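Local coordinates for succinate dehydrogenase subunit A (Mycolicibacterium smegmatis, PDB 7D6V), which forms the FAD-carrying subunit of a mycobacterial succinate dehydrogenase, which probably oxidises succinate to fumarate and passes the electrons on toward quinone, at residues V205-G210 against H230-R235; A239-E244 against L580-V585; G392-D397 against G412-G417. One frame throughout, in Å; residues are numbered along the deposited sequence.

Contact 1: residues V205-G210 against H230-R235; sequences VVLATG and HALALR. With FAD (flavin-adenine dinucleotide), chain D.
Leu-207 and Ala-233 carry the apolar part of this contact, with CD1 of Leu-207 lying 3.6 Å from CB of Ala-233. The other methyl of the same leucine, CD2, faces CD1 of Leu-232 at 4.4 Å, and the fork therefore addresses two successive helix residues. A chi2 of 179° sets CD1 anti to CA and carries it toward the helix. The polar part is a single weak hydrogen bond, from NE2 of His-230 to the carbonyl O of Gly-210 (3.3 Å, N-H...O angle 150°). That oxygen sits at the ring edge, near the ring plane, though the N-H points somewhat off it.

Between these two points, Thr-209 turns to other partners. Its OG1 is hydrogen-bonded to the carbonyl O of Asp-228, just ahead of the helix, while its CB packs 3.9 Å from C8A of the FAD adenine. The backbone also lines the cofactor: O of Ala-208 lies 3.5 Å from the ribose O4B, and CA of Gly-210 lies 3.8 Å from the bridging O3P.

Such a loop, leaving an inner strand of the parallel sheet beside the dinucleotide, is consistent with a Rossmann-type FAD domain. Strand 204-206 is flanked in that sheet by strands 11-14 and 408-409. Ala-233 of helix 230-236 touches Leu-408 of the sheet, and Leu-234 and His-230 touch helix 532-556.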
loop_
_atom_site.group_PDB
_atom_site.type_symbol
_atom_site.label_atom_id
_atom_site.label_comp_id
_atom_site.label_asym_id
_atom_site.label_seq_id
_atom_site.Cartn_x
_atom_site.Cartn_y
_atom_site.Cartn_z
ATOM N N VAL A 205 9.675 27.044 -9.547
ATOM C CA VAL A 205 8.619 26.060 -9.335
ATOM C C VAL A 205 8.950 24.815 -10.147
ATOM O O VAL A 205 9.294 24.914 -11.327
ATOM C CB VAL A 205 7.236 26.618 -9.731
ATOM C CG1 VAL A 205 6.235 25.496 -9.933
ATOM C CG2 VAL A 205 6.734 27.588 -8.680
ATOM N N VAL A 206 8.855 23.647 -9.514
ATOM C CA VAL A 206 8.977 22.357 -10.186
ATOM C C VAL A 206 7.606 21.700 -10.173
ATOM O O VAL A 206 7.000 21.545 -9.107
ATOM C CB VAL A 206 10.024 21.457 -9.509
ATOM C CG1 VAL A 206 10.105 20.117 -10.218
ATOM C CG2 VAL A 206 11.376 22.134 -9.495
ATOM N N LEU A 207 7.115 21.309 -11.349
ATOM C CA LEU A 207 5.703 20.937 -11.440
ATOM C C LEU A 207 5.450 19.502 -10.985
ATOM O O LEU A 207 4.853 19.284 -9.931
ATOM C CB LEU A 207 5.195 21.176 -12.863
ATOM C CG LEU A 207 4.666 22.606 -12.996
ATOM C CD1 LEU A 207 4.186 22.900 -14.393
ATOM C CD2 LEU A 207 3.556 22.853 -11.989
ATOM N N ALA A 208 5.939 18.514 -11.729
ATOM C CA ALA A 208 5.854 17.098 -11.348
ATOM C C ALA A 208 4.473 16.705 -10.804
ATOM O O ALA A 208 4.339 16.214 -9.683
ATOM C CB ALA A 208 6.946 16.758 -10.333
ATOM N N THR A 209 3.439 16.901 -11.624
ATOM C CA THR A 209 2.059 16.767 -11.166
ATOM C C THR A 209 1.348 15.509 -11.663
ATOM O O THR A 209 0.206 15.268 -11.263
ATOM C CB THR A 209 1.247 17.996 -11.573
ATOM O OG1 THR A 209 1.415 18.233 -12.974
ATOM C CG2 THR A 209 1.689 19.215 -10.794
ATOM N N GLY A 210 1.976 14.703 -12.514
ATOM C CA GLY A 210 1.343 13.467 -12.941
ATOM C C GLY A 210 0.602 13.584 -14.265
ATOM O O GLY A 210 0.979 14.347 -15.153
ATOM N N HIS A 230 -0.139 20.391 -16.355
ATOM C CA HIS A 230 -0.258 20.697 -17.776
ATOM C C HIS A 230 -0.955 22.035 -17.978
ATOM O O HIS A 230 -0.424 22.936 -18.636
ATOM C CB HIS A 230 -1.026 19.586 -18.494
ATOM C CG HIS A 230 -0.392 18.235 -18.388
ATOM N ND1 HIS A 230 0.326 17.668 -19.417
ATOM C CD2 HIS A 230 -0.381 17.330 -17.381
ATOM C CE1 HIS A 230 0.757 16.476 -19.047
ATOM N NE2 HIS A 230 0.342 16.248 -17.815
ATOM N N ALA A 231 -2.130 22.197 -17.366
ATOM C CA ALA A 231 -2.869 23.448 -17.481
ATOM C C ALA A 231 -2.168 24.588 -16.758
ATOM O O ALA A 231 -2.221 25.730 -17.221
ATOM C CB ALA A 231 -4.285 23.272 -16.943
ATOM N N LEU A 232 -1.508 24.303 -15.635
ATOM C CA LEU A 232 -0.796 25.348 -14.906
ATOM C C LEU A 232 0.326 25.940 -15.747
ATOM O O LEU A 232 0.431 27.161 -15.892
ATOM C CB LEU A 232 -0.248 24.789 -13.593
ATOM C CG LEU A 232 -1.203 24.769 -12.401
ATOM C CD1 LEU A 232 -0.584 24.031 -11.230
ATOM C CD2 LEU A 232 -1.578 26.179 -12.004
ATOM N N ALA A 233 1.174 25.083 -16.322
ATOM C CA ALA A 233 2.250 25.562 -17.180
ATOM C C ALA A 233 1.701 26.212 -18.439
ATOM O O ALA A 233 2.243 27.215 -18.920
ATOM C CB ALA A 233 3.186 24.410 -17.539
ATOM N N LEU A 234 0.614 25.663 -18.977
ATOM C CA LEU A 234 0.058 26.192 -20.211
ATOM C C LEU A 234 -0.511 27.591 -20.002
ATOM O O LEU A 234 -0.373 28.461 -20.869
ATOM C CB LEU A 234 -0.994 25.212 -20.726
ATOM C CG LEU A 234 -1.596 25.348 -22.113
ATOM C CD1 LEU A 234 -0.511 25.198 -23.156
ATOM C CD2 LEU A 234 -2.643 24.280 -22.288
ATOM N N ARG A 235 -1.136 27.836 -18.847
ATOM C CA ARG A 235 -1.634 29.170 -18.527
ATOM C C ARG A 235 -0.530 30.104 -18.047
ATOM O O ARG A 235 -0.663 31.324 -18.178
ATOM C CB ARG A 235 -2.741 29.086 -17.474
ATOM C CG ARG A 235 -4.037 28.477 -17.980
ATOM C CD ARG A 235 -5.184 28.689 -17.002
ATOM N NE ARG A 235 -4.930 28.079 -15.702
ATOM C CZ ARG A 235 -5.407 26.900 -15.325
ATOM N NH1 ARG A 235 -5.122 26.421 -14.123
ATOM N NH2 ARG A 235 -6.168 26.197 -16.148
HETATM P PA FAD D . 2.594 11.043 -9.151
HETATM O O1A FAD D . 3.476 10.558 -8.061
HETATM O O2A FAD D . 1.622 10.112 -9.767
HETATM O O5B FAD D . 1.739 12.252 -8.555
HETATM C C5B FAD D . 2.045 13.617 -8.774
HETATM C C4B FAD D . 1.853 14.402 -7.487
HETATM O O4B FAD D . 1.441 15.733 -7.776
HETATM C C3B FAD D . 0.792 13.843 -6.571
HETATM O O3B FAD D . 1.314 13.886 -5.251
HETATM C C2B FAD D . -0.345 14.826 -6.661
HETATM O O2B FAD D . -1.109 14.896 -5.464
HETATM C C1B FAD D . 0.387 16.112 -6.906
HETATM N N9A FAD D . -0.486 17.109 -7.547
HETATM C C8A FAD D . -1.137 16.972 -8.701
HETATM N N7A FAD D . -1.838 18.083 -8.987
HETATM C C5A FAD D . -1.639 18.954 -7.994
HETATM C C6A FAD D . -2.078 20.317 -7.661
HETATM N N6A FAD D . -2.901 21.003 -8.470
HETATM N N1A FAD D . -1.633 20.857 -6.521
HETATM C C2A FAD D . -0.808 20.205 -5.698
HETATM N N3A FAD D . -0.372 18.970 -5.937
HETATM C C4A FAD D . -0.744 18.307 -7.047
HETATM N N1 FAD D . 5.149 2.807 -14.617
HETATM C C2 FAD D . 6.111 1.865 -14.654
HETATM O O2 FAD D . 7.227 2.178 -15.079
HETATM N N3 FAD D . 5.920 0.606 -14.257
HETATM C C4 FAD D . 4.749 0.189 -13.795
HETATM O O4 FAD D . 4.595 -0.984 -13.430
HETATM C C4X FAD D . 3.636 1.148 -13.719
HETATM N N5 FAD D . 2.427 0.792 -13.259
HETATM C C5X FAD D . 1.435 1.693 -13.198
HETATM C C6 FAD D . 0.194 1.309 -12.718
HETATM C C7 FAD D . -0.836 2.228 -12.656
HETATM C C7M FAD D . -2.185 1.824 -12.141
HETATM C C8 FAD D . -0.610 3.619 -13.100
HETATM C C8M FAD D . -1.727 4.617 -13.032
HETATM C C9 FAD D . 0.627 4.010 -13.577
HETATM C C9A FAD D . 1.654 3.091 -13.641
HETATM N N10 FAD D . 2.905 3.483 -14.126
HETATM C C10 FAD D . 3.917 2.521 -14.170
HETATM C "C1'" FAD D . 3.153 4.854 -14.555
HETATM C "C2'" FAD D . 3.948 5.584 -13.478
HETATM O "O2'" FAD D . 3.534 5.154 -12.184
HETATM C "C3'" FAD D . 3.745 7.088 -13.527
HETATM O "O3'" FAD D . 4.279 7.578 -14.749
HETATM C "C4'" FAD D . 4.469 7.764 -12.374
HETATM O "O4'" FAD D . 3.945 7.296 -11.139
HETATM C "C5'" FAD D . 4.326 9.272 -12.403
HETATM O "O5'" FAD D . 4.853 9.773 -11.184
HETATM P P FAD D . 4.916 11.328 -10.842
HETATM O O1P FAD D . 5.861 11.486 -9.704
HETATM O O2P FAD D . 5.165 12.103 -12.086
HETATM O O3P FAD D . 3.430 11.700 -10.351
#

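Contact 2: residues A239-E244 against L580-V585; sequences ALINME and LLVCRV
Leu-240 and Cys-583 form a single antiparallel bridge, a hydrogen-bonded pair through which the two-stranded antiparallel unit of strands 582-585 and 594-597 docks on a strand of the FAD-binding region. Both bonds are nearly straight: N of Leu-240 donates to O of Cys-583 (3.1 Å, 167°), and N of Cys-583 returns a bond to O of Leu-240 (2.7 Å, 171°).

The side chains sort onto two faces. On one, Ile-241 and Val-582 lie side by side and point the same way, their CG2 methyls 3.5 Å apart. Val-582 has its two methyls divided between neighbours, since CG1 is turned to CB of Ala-239 at 3.4 Å. On the other face, CB of Leu-240 meets CB of Cys-583 at 4.2 Å, and Met-243 approaches the cysteine sulphur through CG.

Beyond the bridge the chains part and longer side chains span the gap. Asn-242 and Leu-580 cross obliquely, with OD1 of Asn-242 3.8 Å from CD2 of Leu-580. Glu-244 also lies aslant to its partner, Leu-581. Its chain bends at chi2 (-87°), which places CD; OE2, the carboxylate oxygen nearest CD2 of Leu-581, also makes the salt bridge to Arg-557.

Strand 240-241 is bonded on its other edge to strand 383-395, so the bridge joins the C-terminal region to a sheet of the flavin domain. Within the 580-585 segment itself, CG1 of Val-582 rests over one face of the Arg-584 guanidinium, 4.0 Å above its plane and offset toward the rim.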
loop_
_atom_site.group_PDB
_atom_site.type_symbol
_atom_site.label_atom_id
_atom_site.label_comp_id
_atom_site.label_asym_id
_atom_site.label_seq_id
_atom_site.Cartn_x
_atom_site.Cartn_y
_atom_site.Cartn_z
ATOM N N ALA A 239 4.668 25.525 -22.898
ATOM C CA ALA A 239 4.122 24.818 -24.042
ATOM C C ALA A 239 4.025 23.332 -23.736
ATOM O O ALA A 239 4.724 22.806 -22.867
ATOM C CB ALA A 239 4.980 25.048 -25.283
ATOM N N LEU A 240 3.143 22.662 -24.468
ATOM C CA LEU A 240 2.921 21.231 -24.336
ATOM C C LEU A 240 3.248 20.552 -25.658
ATOM O O LEU A 240 3.033 21.121 -26.732
ATOM C CB LEU A 240 1.472 20.936 -23.933
ATOM C CG LEU A 240 1.134 20.737 -22.453
ATOM C CD1 LEU A 240 1.652 21.873 -21.604
ATOM C CD2 LEU A 240 -0.365 20.612 -22.291
ATOM N N ILE A 241 3.780 19.334 -25.577
ATOM C CA ILE A 241 4.138 18.565 -26.760
ATOM C C ILE A 241 3.552 17.167 -26.639
ATOM O O ILE A 241 3.298 16.668 -25.543
ATOM C CB ILE A 241 5.664 18.475 -26.974
ATOM C CG1 ILE A 241 6.349 17.901 -25.735
ATOM C CG2 ILE A 241 6.237 19.827 -27.297
ATOM C CD1 ILE A 241 7.751 17.420 -25.995
ATOM N N ASN A 242 3.342 16.540 -27.796
ATOM C CA ASN A 242 2.963 15.130 -27.892
ATOM C C ASN A 242 1.693 14.816 -27.110
ATOM O O ASN A 242 1.552 13.725 -26.556
ATOM C CB ASN A 242 4.103 14.222 -27.426
ATOM C CG ASN A 242 5.326 14.334 -28.300
ATOM O OD1 ASN A 242 5.261 14.846 -29.414
ATOM N ND2 ASN A 242 6.454 13.859 -27.797
ATOM N N MET A 243 0.748 15.754 -27.069
ATOM C CA MET A 243 -0.463 15.538 -26.291
ATOM C C MET A 243 -1.408 14.536 -26.939
ATOM O O MET A 243 -2.338 14.072 -26.274
ATOM C CB MET A 243 -1.186 16.864 -26.062
ATOM C CG MET A 243 -0.538 17.743 -25.008
ATOM S SD MET A 243 0.124 16.813 -23.614
ATOM C CE MET A 243 -1.334 16.618 -22.601
ATOM N N GLU A 244 -1.191 14.190 -28.205
ATOM C CA GLU A 244 -1.992 13.185 -28.887
ATOM C C GLU A 244 -1.518 11.767 -28.614
ATOM O O GLU A 244 -2.134 10.818 -29.108
ATOM C CB GLU A 244 -1.983 13.441 -30.396
ATOM C CG GLU A 244 -0.636 13.220 -31.059
ATOM C CD GLU A 244 0.257 14.446 -31.017
ATOM O OE1 GLU A 244 0.300 15.128 -29.974
ATOM O OE2 GLU A 244 0.921 14.730 -32.032
ATOM N N LEU A 580 7.005 17.944 -33.688
ATOM C CA LEU A 580 6.505 17.772 -32.330
ATOM C C LEU A 580 5.091 18.278 -32.115
ATOM O O LEU A 580 4.401 17.760 -31.235
ATOM C CB LEU A 580 7.427 18.463 -31.321
ATOM C CG LEU A 580 8.775 17.784 -31.106
ATOM C CD1 LEU A 580 9.644 18.617 -30.187
ATOM C CD2 LEU A 580 8.570 16.390 -30.547
ATOM N N LEU A 581 4.642 19.268 -32.887
ATOM C CA LEU A 581 3.248 19.708 -32.867
ATOM C C LEU A 581 2.870 20.252 -31.480
ATOM O O LEU A 581 2.128 19.649 -30.706
ATOM C CB LEU A 581 2.355 18.546 -33.324
ATOM C CG LEU A 581 0.854 18.673 -33.499
ATOM C CD1 LEU A 581 0.619 19.691 -34.585
ATOM C CD2 LEU A 581 0.265 17.339 -33.889
ATOM N N VAL A 582 3.459 21.417 -31.180
ATOM C CA VAL A 582 3.452 22.039 -29.856
ATOM C C VAL A 582 2.173 22.842 -29.626
ATOM O O VAL A 582 1.713 23.570 -30.509
ATOM C CB VAL A 582 4.692 22.939 -29.714
ATOM C CG1 VAL A 582 4.678 23.664 -28.403
ATOM C CG2 VAL A 582 5.955 22.127 -29.862
ATOM N N CYS A 583 1.613 22.743 -28.418
ATOM C CA CYS A 583 0.390 23.444 -28.039
ATOM C C CYS A 583 0.693 24.676 -27.191
ATOM O O CYS A 583 1.578 24.647 -26.332
ATOM C CB CYS A 583 -0.545 22.516 -27.260
ATOM S SG CYS A 583 -0.910 20.949 -28.067
ATOM N N ARG A 584 -0.062 25.754 -27.419
ATOM C CA ARG A 584 0.116 26.994 -26.669
ATOM C C ARG A 584 -1.234 27.669 -26.461
ATOM O O ARG A 584 -2.211 27.367 -27.145
ATOM C CB ARG A 584 1.071 27.956 -27.380
ATOM C CG ARG A 584 2.519 27.828 -26.969
ATOM C CD ARG A 584 3.415 28.551 -27.950
ATOM N NE ARG A 584 4.756 27.982 -27.996
ATOM C CZ ARG A 584 5.365 27.604 -29.115
ATOM N NH1 ARG A 584 4.750 27.732 -30.280
ATOM N NH2 ARG A 584 6.587 27.096 -29.067
ATOM N N VAL A 585 -1.271 28.603 -25.506
ATOM C CA VAL A 585 -2.476 29.354 -25.162
ATOM C C VAL A 585 -2.547 30.629 -25.991
ATOM O O VAL A 585 -1.547 31.338 -26.151
ATOM C CB VAL A 585 -2.507 29.677 -23.656
ATOM C CG1 VAL A 585 -3.438 30.837 -23.375
ATOM C CG2 VAL A 585 -2.944 28.472 -22.874
#

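Contact 3: residues G392-D397 against G412-G417; sequences GGIEVD and GECSGG. With FAD (flavin-adenine dinucleotide), chain D.
Ile-394 and Ser-415 pair as parallel strands, with N of Ile-394 donating to O of Cys-414 (2.8 Å, 163°) in the plane of that carbonyl and N of Gly-416 donating to O of Ile-394 (3.1 Å). The second bond is less regular, because its donor stands 43° out of the carbonyl plane. Gly-393 and Gly-416 flank the bridge with CA atoms 4.0 Å apart, neither having a side chain to hold the backbones apart. The bridge ties the cofactor loop to strand 383-395.

The apolar contact is small: CD1 of Ile-394 lies 4.1 Å from SG of Cys-414. Farther along the chain, Val-396 sets its methyls against a hydroxyl, OG of Ser-415, with CG1 the nearer. Ser-415 OG is anti to the backbone N (chi1 -171°), which turns it to them.

Glu-413 faces the cofactor. Its N donates to O2P of the FAD pyrophosphate (3.2 Å), and its extended chain brings OE1 to the ribityl O3', from which it accepts a weak bond (3.3 Å). OE2 is weakly bonded to N of Val-390. A neutral amide thus offers its N-H to the charged pyrophosphate while the carboxylate stays on the ribityl side, consistent with a dinucleotide-binding loop of an FAD flavoprotein.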
loop_
_atom_site.group_PDB
_atom_site.type_symbol
_atom_site.label_atom_id
_atom_site.label_comp_id
_atom_site.label_asym_id
_atom_site.label_seq_id
_atom_site.Cartn_x
_atom_site.Cartn_y
_atom_site.Cartn_z
ATOM N N GLY A 392 2.732 12.751 -23.572
ATOM C CA GLY A 392 2.942 14.168 -23.754
ATOM C C GLY A 392 3.065 14.905 -22.436
ATOM O O GLY A 392 2.936 14.339 -21.352
ATOM N N GLY A 393 3.323 16.200 -22.542
ATOM C CA GLY A 393 3.458 17.017 -21.354
ATOM C C GLY A 393 4.193 18.305 -21.670
ATOM O O GLY A 393 4.272 18.723 -22.820
ATOM N N ILE A 394 4.730 18.910 -20.613
ATOM C CA ILE A 394 5.406 20.194 -20.739
ATOM C C ILE A 394 6.726 20.003 -21.472
ATOM O O ILE A 394 7.533 19.134 -21.119
ATOM C CB ILE A 394 5.616 20.823 -19.356
ATOM C CG1 ILE A 394 4.278 20.954 -18.632
ATOM C CG2 ILE A 394 6.266 22.183 -19.482
ATOM C CD1 ILE A 394 4.354 20.670 -17.164
ATOM N N GLU A 395 6.948 20.814 -22.502
ATOM C CA GLU A 395 8.178 20.748 -23.281
ATOM C C GLU A 395 9.344 21.233 -22.426
ATOM O O GLU A 395 9.380 22.395 -22.014
ATOM C CB GLU A 395 8.036 21.585 -24.547
ATOM C CG GLU A 395 9.152 21.391 -25.543
ATOM C CD GLU A 395 9.039 22.330 -26.720
ATOM O OE1 GLU A 395 8.627 23.490 -26.517
ATOM O OE2 GLU A 395 9.357 21.910 -27.851
ATOM N N VAL A 396 10.297 20.345 -22.162
ATOM C CA VAL A 396 11.390 20.625 -21.246
ATOM C C VAL A 396 12.677 20.805 -22.037
ATOM O O VAL A 396 12.818 20.343 -23.173
ATOM C CB VAL A 396 11.571 19.502 -20.201
ATOM C CG1 VAL A 396 10.329 19.327 -19.371
ATOM C CG2 VAL A 396 11.931 18.200 -20.882
ATOM N N ASP A 397 13.619 21.501 -21.425
ATOM C CA ASP A 397 15.012 21.360 -21.814
ATOM C C ASP A 397 15.497 19.993 -21.349
ATOM O O ASP A 397 15.212 19.602 -20.216
ATOM C CB ASP A 397 15.856 22.469 -21.199
ATOM C CG ASP A 397 17.248 22.534 -21.783
ATOM O OD1 ASP A 397 18.154 21.872 -21.238
ATOM O OD2 ASP A 397 17.439 23.245 -22.789
ATOM N N GLY A 412 8.647 14.035 -14.671
ATOM C CA GLY A 412 7.690 12.967 -14.458
ATOM C C GLY A 412 6.694 12.789 -15.584
ATOM O O GLY A 412 7.018 13.025 -16.750
ATOM N N GLU A 413 5.472 12.370 -15.246
ATOM C CA GLU A 413 4.456 12.152 -16.270
ATOM C C GLU A 413 3.966 13.461 -16.874
ATOM O O GLU A 413 3.604 13.497 -18.054
ATOM C CB GLU A 413 3.279 11.365 -15.696
ATOM C CG GLU A 413 2.336 10.836 -16.760
ATOM C CD GLU A 413 1.348 9.830 -16.220
ATOM O OE1 GLU A 413 1.512 9.392 -15.065
ATOM O OE2 GLU A 413 0.406 9.471 -16.954
ATOM N N CYS A 414 3.942 14.539 -16.090
ATOM C CA CYS A 414 3.548 15.835 -16.628
ATOM C C CYS A 414 4.562 16.383 -17.620
ATOM O O CYS A 414 4.243 17.324 -18.351
ATOM C CB CYS A 414 3.336 16.839 -15.494
ATOM S SG CYS A 414 4.848 17.447 -14.730
ATOM N N SER A 415 5.769 15.828 -17.651
ATOM C CA SER A 415 6.781 16.208 -18.618
ATOM C C SER A 415 6.554 15.482 -19.942
ATOM O O SER A 415 5.910 14.434 -20.006
ATOM C CB SER A 415 8.174 15.896 -18.077
ATOM O OG SER A 415 9.178 16.436 -18.910
ATOM N N GLY A 416 7.096 16.057 -21.006
ATOM C CA GLY A 416 6.978 15.473 -22.325
ATOM C C GLY A 416 8.316 15.428 -23.033
ATOM O O GLY A 416 9.172 16.291 -22.846
ATOM N N GLY A 417 8.487 14.393 -23.850
ATOM C CA GLY A 417 9.665 14.299 -24.690
ATOM C C GLY A 417 10.431 12.996 -24.612
ATOM O O GLY A 417 10.928 12.513 -25.632
HETATM P PA FAD D . 2.594 11.043 -9.151
HETATM O O1A FAD D . 3.476 10.558 -8.061
HETATM O O2A FAD D . 1.622 10.112 -9.767
HETATM O O5B FAD D . 1.739 12.252 -8.555
HETATM C C5B FAD D . 2.045 13.617 -8.774
HETATM C C4B FAD D . 1.853 14.402 -7.487
HETATM O O4B FAD D . 1.441 15.733 -7.776
HETATM C C3B FAD D . 0.792 13.843 -6.571
HETATM O O3B FAD D . 1.314 13.886 -5.251
HETATM C C2B FAD D . -0.345 14.826 -6.661
HETATM O O2B FAD D . -1.109 14.896 -5.464
HETATM C C1B FAD D . 0.387 16.112 -6.906
HETATM N N9A FAD D . -0.486 17.109 -7.547
HETATM C C8A FAD D . -1.137 16.972 -8.701
HETATM N N7A FAD D . -1.838 18.083 -8.987
HETATM C C5A FAD D . -1.639 18.954 -7.994
HETATM C C6A FAD D . -2.078 20.317 -7.661
HETATM N N6A FAD D . -2.901 21.003 -8.470
HETATM N N1A FAD D . -1.633 20.857 -6.521
HETATM C C2A FAD D . -0.808 20.205 -5.698
HETATM N N3A FAD D . -0.372 18.970 -5.937
HETATM C C4A FAD D . -0.744 18.307 -7.047
HETATM N N1 FAD D . 5.149 2.807 -14.617
HETATM C C2 FAD D . 6.111 1.865 -14.654
HETATM O O2 FAD D . 7.227 2.178 -15.079
HETATM N N3 FAD D . 5.920 0.606 -14.257
HETATM C C4 FAD D . 4.749 0.189 -13.795
HETATM O O4 FAD D . 4.595 -0.984 -13.430
HETATM C C4X FAD D . 3.636 1.148 -13.719
HETATM N N5 FAD D . 2.427 0.792 -13.259
HETATM C C5X FAD D . 1.435 1.693 -13.198
HETATM C C6 FAD D . 0.194 1.309 -12.718
HETATM C C7 FAD D . -0.836 2.228 -12.656
HETATM C C7M FAD D . -2.185 1.824 -12.141
HETATM C C8 FAD D . -0.610 3.619 -13.100
HETATM C C8M FAD D . -1.727 4.617 -13.032
HETATM C C9 FAD D . 0.627 4.010 -13.577
HETATM C C9A FAD D . 1.654 3.091 -13.641
HETATM N N10 FAD D . 2.905 3.483 -14.126
HETATM C C10 FAD D . 3.917 2.521 -14.170
HETATM C "C1'" FAD D . 3.153 4.854 -14.555
HETATM C "C2'" FAD D . 3.948 5.584 -13.478
HETATM O "O2'" FAD D . 3.534 5.154 -12.184
HETATM C "C3'" FAD D . 3.745 7.088 -13.527
HETATM O "O3'" FAD D . 4.279 7.578 -14.749
HETATM C "C4'" FAD D . 4.469 7.764 -12.374
HETATM O "O4'" FAD D . 3.945 7.296 -11.139
HETATM C "C5'" FAD D . 4.326 9.272 -12.403
HETATM O "O5'" FAD D . 4.853 9.773 -11.184
HETATM P P FAD D . 4.916 11.328 -10.842
HETATM O O1P FAD D . 5.861 11.486 -9.704
HETATM O O2P FAD D . 5.165 12.103 -12.086
HETATM O O3P FAD D . 3.430 11.700 -10.351
#

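How the contacts relate
From the N terminus, contact 1 comes first and closes a loop of 19 residues between strand 204-206 and helix 230-236. That helix is followed after a short turn by strand 240-241, where contact 2 opens; it closes only after 335 residues, at strand 582-585. Contact 3, whose own loop has 14 residues, is nested inside that span, and none of the three cross. Contacts 2 and 3 share a sheet: N of Ile-241 makes a probable hydrogen bond to O of Gly-393 (2.9 Å). Cys-414 packs against both segments of contact 1, and contacts 1 and 3 both touch FAD. Together they connect the nucleotide-binding sheet, through strand 383-395, to the C-terminal region.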